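Mariner Mos1 transposase (Drosophila mauritiana, PDB 4MDB) mediates cut-and-paste transposition of the Mos1 element through a metal-dependent RNase H-like catalytic domain, the part present here, which cleaves and joins DNA. Local coordinates at residues A[173-177]-A[178-182]; A[92-95]-A[96-100]. The protein carries 1 engineered substitution. All coordinates share one frame; numbering follows the deposited sequence.

Interaction 1 of 2, residues A[173-177]-A[178-182]; sequences HALAE and QRFDS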
ATOM      1  N   HIS A 173      -0.214 -13.390  -9.795  1.00 19.24           N
ATOM      2  CA  HIS A 173      -0.585 -14.664 -10.406  1.00 22.53           C
ATOM      3  C   HIS A 173      -1.479 -14.509 -11.613  1.00 26.33           C
ATOM      4  O   HIS A 173      -1.293 -15.190 -12.635  1.00 28.21           O
ATOM      5  CB  HIS A 173      -1.188 -15.622  -9.366  1.00 22.89           C
ATOM      6  CG  HIS A 173      -0.309 -15.826  -8.181  1.00 23.26           C
ATOM      7  ND1 HIS A 173       1.023 -16.196  -8.294  1.00 24.14           N
ATOM      8  CD2 HIS A 173      -0.541 -15.676  -6.853  1.00 23.45           C
ATOM      9  CE1 HIS A 173       1.550 -16.321  -7.090  1.00 26.18           C
ATOM     10  NE2 HIS A 173       0.624 -16.001  -6.203  1.00 24.21           N
ATOM     11  N   ALA A 174      -2.432 -13.597 -11.536  1.00 23.63           N
ATOM     12  CA  ALA A 174      -3.339 -13.384 -12.658  1.00 26.26           C
ATOM     13  C   ALA A 174      -2.617 -12.673 -13.804  1.00 25.69           C
ATOM     14  O   ALA A 174      -2.826 -12.978 -14.964  1.00 24.81           O
ATOM     15  CB  ALA A 174      -4.530 -12.578 -12.218  1.00 30.64           C
ATOM     16  N   LEU A 175      -1.732 -11.741 -13.474  1.00 21.81           N
ATOM     17  CA  LEU A 175      -0.993 -10.993 -14.448  1.00 20.52           C
ATOM     18  C   LEU A 175      -0.155 -11.897 -15.314  1.00 21.48           C
ATOM     19  O   LEU A 175       0.039 -11.608 -16.487  1.00 22.91           O
ATOM     20  CB  LEU A 175      -0.079  -9.920 -13.874  1.00 22.40           C
ATOM     21  CG  LEU A 175      -0.833  -8.698 -13.388  1.00 22.41           C
ATOM     22  CD1 LEU A 175       0.115  -7.856 -12.562  1.00 25.42           C
ATOM     23  CD2 LEU A 175      -1.330  -7.833 -14.545  1.00 27.02           C
ATOM     24  N   ALA A 176       0.346 -12.978 -14.732  1.00 22.18           N
ATOM     25  CA  ALA A 176       1.333 -13.794 -15.434  1.00 23.67           C
ATOM     26  C   ALA A 176       0.701 -14.495 -16.622  1.00 28.59           C
ATOM     27  O   ALA A 176       1.409 -14.988 -17.483  1.00 31.03           O
ATOM     28  CB  ALA A 176       1.941 -14.812 -14.480  1.00 24.35           C
ATOM     29  N   GLU A 177      -0.612 -14.599 -16.627  1.00 27.24           N
ATOM     30  CA  GLU A 177      -1.341 -15.151 -17.752  1.00 37.91           C
ATOM     31  C   GLU A 177      -1.762 -14.109 -18.828  1.00 33.01           C
ATOM     32  O   GLU A 177      -2.274 -14.511 -19.849  1.00 33.09           O
ATOM     33  CB  GLU A 177      -2.569 -15.910 -17.224  1.00 43.15           C
ATOM     34  CG  GLU A 177      -2.204 -17.141 -16.380  1.00 47.49           C
ATOM     35  CD  GLU A 177      -1.561 -18.256 -17.218  1.00 58.66           C
ATOM     36  OE1 GLU A 177      -2.284 -18.901 -18.024  1.00 71.85           O
ATOM     37  OE2 GLU A 177      -0.336 -18.491 -17.097  1.00 55.71           O
ATOM     38  N   GLN A 178      -1.536 -12.804 -18.604  1.00 28.30           N
ATOM     39  CA  GLN A 178      -1.893 -11.748 -19.546  1.00 28.01           C
ATOM     40  C   GLN A 178      -0.732 -11.407 -20.456  1.00 30.11           C
ATOM     41  O   GLN A 178       0.404 -11.528 -20.049  1.00 26.98           O
ATOM     42  CB  GLN A 178      -2.363 -10.479 -18.809  1.00 29.47           C
ATOM     43  CG  GLN A 178      -3.614 -10.724 -17.980  1.00 30.20           C
ATOM     44  CD  GLN A 178      -4.825 -11.154 -18.829  1.00 35.54           C
ATOM     45  OE1 GLN A 178      -5.090 -10.617 -19.937  1.00 33.74           O
ATOM     46  NE2 GLN A 178      -5.566 -12.097 -18.317  1.00 35.72           N
ATOM     47  N   ARG A 179      -1.036 -11.031 -21.711  1.00 33.12           N
ATOM     48  CA  ARG A 179      -0.065 -10.407 -22.613  1.00 36.04           C
ATOM     49  C   ARG A 179      -0.682  -9.129 -23.159  1.00 37.48           C
ATOM     50  O   ARG A 179      -1.364  -9.069 -24.233  1.00 36.05           O
ATOM     51  CB  ARG A 179       0.366 -11.359 -23.727  1.00 38.91           C
ATOM     52  CG  ARG A 179       1.039 -12.632 -23.223  1.00 44.20           C
ATOM     53  CD  ARG A 179       2.416 -12.338 -22.596  1.00 43.61           C
ATOM     54  NE  ARG A 179       3.153 -13.573 -22.270  1.00 45.83           N
ATOM     55  CZ  ARG A 179       3.073 -14.242 -21.118  1.00 45.91           C
ATOM     56  NH1 ARG A 179       2.302 -13.809 -20.128  1.00 44.17           N
ATOM     57  NH2 ARG A 179       3.762 -15.370 -20.951  1.00 46.90           N
ATOM     58  N   PHE A 180      -0.449  -8.086 -22.394  1.00 36.13           N
ATOM     59  CA  PHE A 180      -1.028  -6.806 -22.678  1.00 38.70           C
ATOM     60  C   PHE A 180      -0.451  -6.137 -23.932  1.00 43.40           C
ATOM     61  O   PHE A 180       0.728  -6.271 -24.271  1.00 47.29           O
ATOM     62  CB  PHE A 180      -0.918  -5.897 -21.467  1.00 37.48           C
ATOM     63  CG  PHE A 180      -1.752  -6.353 -20.293  1.00 32.90           C
ATOM     64  CD1 PHE A 180      -3.124  -6.563 -20.405  1.00 29.28           C
ATOM     65  CD2 PHE A 180      -1.156  -6.548 -19.054  1.00 29.67           C
ATOM     66  CE1 PHE A 180      -3.872  -6.945 -19.322  1.00 29.97           C
ATOM     67  CE2 PHE A 180      -1.913  -6.924 -17.967  1.00 29.55           C
ATOM     68  CZ  PHE A 180      -3.259  -7.153 -18.090  1.00 30.43           C
ATOM     69  N   ASP A 181      -1.357  -5.441 -24.607  1.00 53.08           N
ATOM     70  CA  ASP A 181      -1.126  -4.870 -25.915  1.00 60.28           C
ATOM     71  C   ASP A 181      -0.962  -3.395 -25.761  1.00 50.60           C
ATOM     72  O   ASP A 181      -0.141  -2.784 -26.412  1.00 54.86           O
ATOM     73  CB  ASP A 181      -2.356  -5.153 -26.795  1.00 65.92           C
ATOM     74  CG  ASP A 181      -2.022  -5.248 -28.263  1.00 71.04           C
ATOM     75  OD1 ASP A 181      -0.948  -5.791 -28.611  1.00 75.16           O
ATOM     76  OD2 ASP A 181      -2.866  -4.806 -29.068  1.00 71.53           O
ATOM     77  N   SER A 182      -1.783  -2.818 -24.899  1.00 48.81           N
ATOM     78  CA  SER A 182      -1.867  -1.379 -24.787  1.00 47.55           C
ATOM     79  C   SER A 182      -1.942  -0.944 -23.332  1.00 48.13           C
ATOM     80  O   SER A 182      -2.378  -1.683 -22.433  1.00 38.95           O
ATOM     81  CB  SER A 182      -3.099  -0.856 -25.541  1.00 46.30           C
ATOM     82  OG  SER A 182      -4.328  -1.273 -24.939  1.00 48.38           O
TER
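A type I beta turn from L175 to Q178 carries the chain off the end of helix 162-175, and the bond that closes it runs from Q178 N to L175 O at 2.9 Å with an N-H...O angle of 160°. The carbonyl oxygen of A176, inside the same turn, is taken by a side chain: R179 NH1 reaches A176 O at 3.0 Å. That bond has a partner of similar quality, because R179 NH1 also donates to Q178 O, again at 3.0 Å. Both oxygens lie close to the guanidinium plane, whereas NH1 sits above the plane of each carbonyl. The bend of R179 at chi2 (-68°) folds the guanidinium back over the turn, where NH1, hydrogen-bonded to two backbone carbonyl oxygens, should limit the rotation of the group.

In this RNase H-like catalytic domain, helix 162-175 also carries D164, a magnesium ligand, and H173, important for base-specific DNA binding; the turn and the loop behind it lead on to helix 183-196. Beyond the arginine, F180 supplies the apolar contact. Its ring receives L175 CD2 at the edge, near the ring plane, with CD2 to CE2 3.6 Å, and the two side chains cross at about a right angle. Q178 CB, from within the loop, sits over one ring face, toward its rim. F180 is buried through neighbours elsewhere: it packs on I40 and F42 of strand 32-42 and meets W189 of helix 183-196 edge-to-face. W189 also touches A174, L175 and Q178.

Interaction 2 of 2, residues A[92-95]-A[96-100]; sequences ETVN and AARYQ. Engineered in segment 96-100: A96 (natural residue Thr).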
ATOM      1  N   GLU A  92       7.613   5.930 -17.328  1.00 41.09           N
ATOM      2  CA  GLU A  92       7.666   7.052 -16.361  1.00 40.84           C
ATOM      3  C   GLU A  92       7.543   6.529 -14.917  1.00 37.20           C
ATOM      4  O   GLU A  92       6.912   5.503 -14.643  1.00 35.18           O
ATOM      5  CB  GLU A  92       6.696   8.188 -16.786  1.00 46.06           C
ATOM      6  CG  GLU A  92       5.640   8.758 -15.839  1.00 49.86           C
ATOM      7  CD  GLU A  92       4.531   9.515 -16.612  1.00 57.29           C
ATOM      8  OE1 GLU A  92       4.873  10.154 -17.642  1.00 65.04           O
ATOM      9  OE2 GLU A  92       3.318   9.461 -16.232  1.00 54.05           O
ATOM     10  N   THR A  93       8.234   7.222 -14.028  1.00 35.53           N
ATOM     11  CA  THR A  93       8.492   6.775 -12.682  1.00 35.23           C
ATOM     12  C   THR A  93       7.779   7.775 -11.750  1.00 31.56           C
ATOM     13  O   THR A  93       7.397   8.859 -12.174  1.00 34.47           O
ATOM     14  CB  THR A  93      10.038   6.807 -12.481  1.00 38.19           C
ATOM     15  OG1 THR A  93      10.427   5.858 -11.486  1.00 46.71           O
ATOM     16  CG2 THR A  93      10.542   8.218 -12.161  1.00 35.55           C
ATOM     17  N   VAL A  94       7.551   7.379 -10.508  1.00 27.15           N
ATOM     18  CA  VAL A  94       7.112   8.296  -9.438  1.00 24.62           C
ATOM     19  C   VAL A  94       8.258   9.077  -8.782  1.00 25.29           C
ATOM     20  O   VAL A  94       9.137   8.511  -8.144  1.00 26.23           O
ATOM     21  CB  VAL A  94       6.432   7.491  -8.323  1.00 27.50           C
ATOM     22  CG1 VAL A  94       6.067   8.390  -7.146  1.00 25.80           C
ATOM     23  CG2 VAL A  94       5.204   6.804  -8.913  1.00 27.60           C
ATOM     24  N   ASN A  95       8.217  10.382  -8.925  1.00 22.80           N
ATOM     25  CA  ASN A  95       9.146  11.269  -8.230  1.00 26.11           C
ATOM     26  C   ASN A  95       8.395  12.043  -7.136  1.00 25.38           C
ATOM     27  O   ASN A  95       7.156  11.898  -6.996  1.00 27.58           O
ATOM     28  CB  ASN A  95       9.806  12.232  -9.217  1.00 28.74           C
ATOM     29  CG  ASN A  95       8.810  13.082  -9.996  1.00 32.17           C
ATOM     30  OD1 ASN A  95       7.672  13.268  -9.603  1.00 31.13           O
ATOM     31  ND2 ASN A  95       9.270  13.632 -11.124  1.00 34.48           N
ATOM     32  N   ALA A  96       9.125  12.902  -6.434  1.00 24.02           N
ATOM     33  CA  ALA A  96       8.540  13.701  -5.349  1.00 26.38           C
ATOM     34  C   ALA A  96       7.251  14.484  -5.756  1.00 25.49           C
ATOM     35  O   ALA A  96       6.202  14.427  -5.037  1.00 21.05           O
ATOM     36  CB  ALA A  96       9.628  14.597  -4.744  1.00 26.45           C
ATOM     37  N   ALA A  97       7.267  15.181  -6.909  1.00 24.43           N
ATOM     38  CA  ALA A  97       6.149  16.014  -7.316  1.00 24.74           C
ATOM     39  C   ALA A  97       4.930  15.199  -7.718  1.00 22.13           C
ATOM     40  O   ALA A  97       3.774  15.578  -7.453  1.00 22.48           O
ATOM     41  CB  ALA A  97       6.553  16.953  -8.478  1.00 26.69           C
ATOM     42  N   ARG A  98       5.204  14.073  -8.370  1.00 22.10           N
ATOM     43  CA  ARG A  98       4.142  13.178  -8.775  1.00 23.16           C
ATOM     44  C   ARG A  98       3.491  12.558  -7.571  1.00 19.80           C
ATOM     45  O   ARG A  98       2.270  12.429  -7.569  1.00 20.84           O
ATOM     46  CB  ARG A  98       4.624  12.077  -9.680  1.00 28.06           C
ATOM     47  CG  ARG A  98       3.405  11.310 -10.225  1.00 32.54           C
ATOM     48  CD  ARG A  98       3.806  10.292 -11.274  1.00 42.87           C
ATOM     49  NE  ARG A  98       4.539  10.954 -12.351  1.00 43.13           N
ATOM     50  CZ  ARG A  98       3.964  11.525 -13.399  1.00 50.07           C
ATOM     51  NH1 ARG A  98       2.630  11.495 -13.565  1.00 41.00           N
ATOM     52  NH2 ARG A  98       4.743  12.104 -14.308  1.00 51.67           N
ATOM     53  N   TYR A  99       4.286  12.185  -6.576  1.00 19.70           N
ATOM     54  CA  TYR A  99       3.694  11.492  -5.394  1.00 16.84           C
ATOM     55  C   TYR A  99       2.812  12.501  -4.625  1.00 18.74           C
ATOM     56  O   TYR A  99       1.738  12.120  -4.121  1.00 17.17           O
ATOM     57  CB  TYR A  99       4.736  10.877  -4.467  1.00 15.15           C
ATOM     58  CG  TYR A  99       4.147   9.867  -3.533  1.00 15.02           C
ATOM     59  CD1 TYR A  99       3.582   8.757  -3.977  1.00 14.79           C
ATOM     60  CD2 TYR A  99       4.227  10.049  -2.169  1.00 15.84           C
ATOM     61  CE1 TYR A  99       3.055   7.813  -3.076  1.00 15.78           C
ATOM     62  CE2 TYR A  99       3.677   9.130  -1.284  1.00 17.54           C
ATOM     63  CZ  TYR A  99       3.139   7.997  -1.778  1.00 14.93           C
ATOM     64  OH  TYR A  99       2.628   7.002  -0.914  1.00 18.01           O
ATOM     65  N   GLN A 100       3.280  13.752  -4.524  1.00 18.71           N
ATOM     66  CA  GLN A 100       2.523  14.782  -3.831  1.00 21.08           C
ATOM     67  C   GLN A 100       1.176  14.956  -4.481  1.00 20.82           C
ATOM     68  O   GLN A 100       0.151  14.971  -3.803  1.00 19.02           O
ATOM     69  CB  GLN A 100       3.335  16.091  -3.853  1.00 21.89           C
ATOM     70  CG  GLN A 100       2.686  17.360  -3.388  1.00 25.79           C
ATOM     71  CD  GLN A 100       3.788  18.388  -3.190  1.00 30.49           C
ATOM     72  OE1 GLN A 100       4.583  18.669  -4.100  1.00 32.27           O
ATOM     73  NE2 GLN A 100       3.912  18.856  -1.988  1.00 32.02           N
TER
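Helix 96-113 starts with a backbone bond from Y99 N to N95 O, 2.9 Å long with an N-H...O angle of 154°, which is the first i to i+4 bond of the helix, accepted by the residue just before it. N95 is the N-cap: its OD1 accepts from R98 N at 2.9 Å, the donor lying nearly along the C=O axis. The chi1 of 58° sets CG between the backbone N and the carbonyl carbon, and this turns the amide oxygen in over the first turn, where it also lies 3.3 Å from R98 CB. A96, which follows, is an engineered residue (Thr in nature).

The R98 side chain leads back beside the loop and meets E92. Carboxylate and guanidinium stack with their planes 14° apart. E92 OE2 stands over one guanidinium face, offset toward the rim, and forms a salt bridge with R98 NH1 at 3.4 Å, by charge alone, since no N-H points at it. The same oxygen accepts a weak hydrogen bond from K89 N.

V94 makes the apolar contact, its CG1 3.9 Å from Y99 CB. It packs on M72 and C74 of strand 69-78 and on E37 of strand 32-42, which Y99 also touches, so the helix start is seated against the central sheet. The buried Y99 hydrogen-bonds through OH to H128 ND1, beside the magnesium ligand D129, and its ring stacks on H134.

The chemistry implies a division of labour: N95 supplies directional bonds at the helix start, while E92 and R98 attract through charge and stacked planes without a directed hydrogen bond, an attraction that should depend less on precise alignment.

Interaction 1 lies at the C-terminal end of one helix, 162-175, and interaction 2 at the N-terminal end of another, 96-113. Both are surface contacts, each with a single buried aromatic, and their nearest atoms are about 13 Å apart, so they do not touch. Both reach strand 32-42, interaction 1 through F180 and interaction 2 through V94 and Y99. Interaction 2 sits nearer the active site, with the Y99 side chain about 9 Å from a magnesium ion against about 12 Å for L175. An arginine serves each differently, binding carbonyl oxygens in its own plane in interaction 1 and offering a face to a carboxylate in interaction 2.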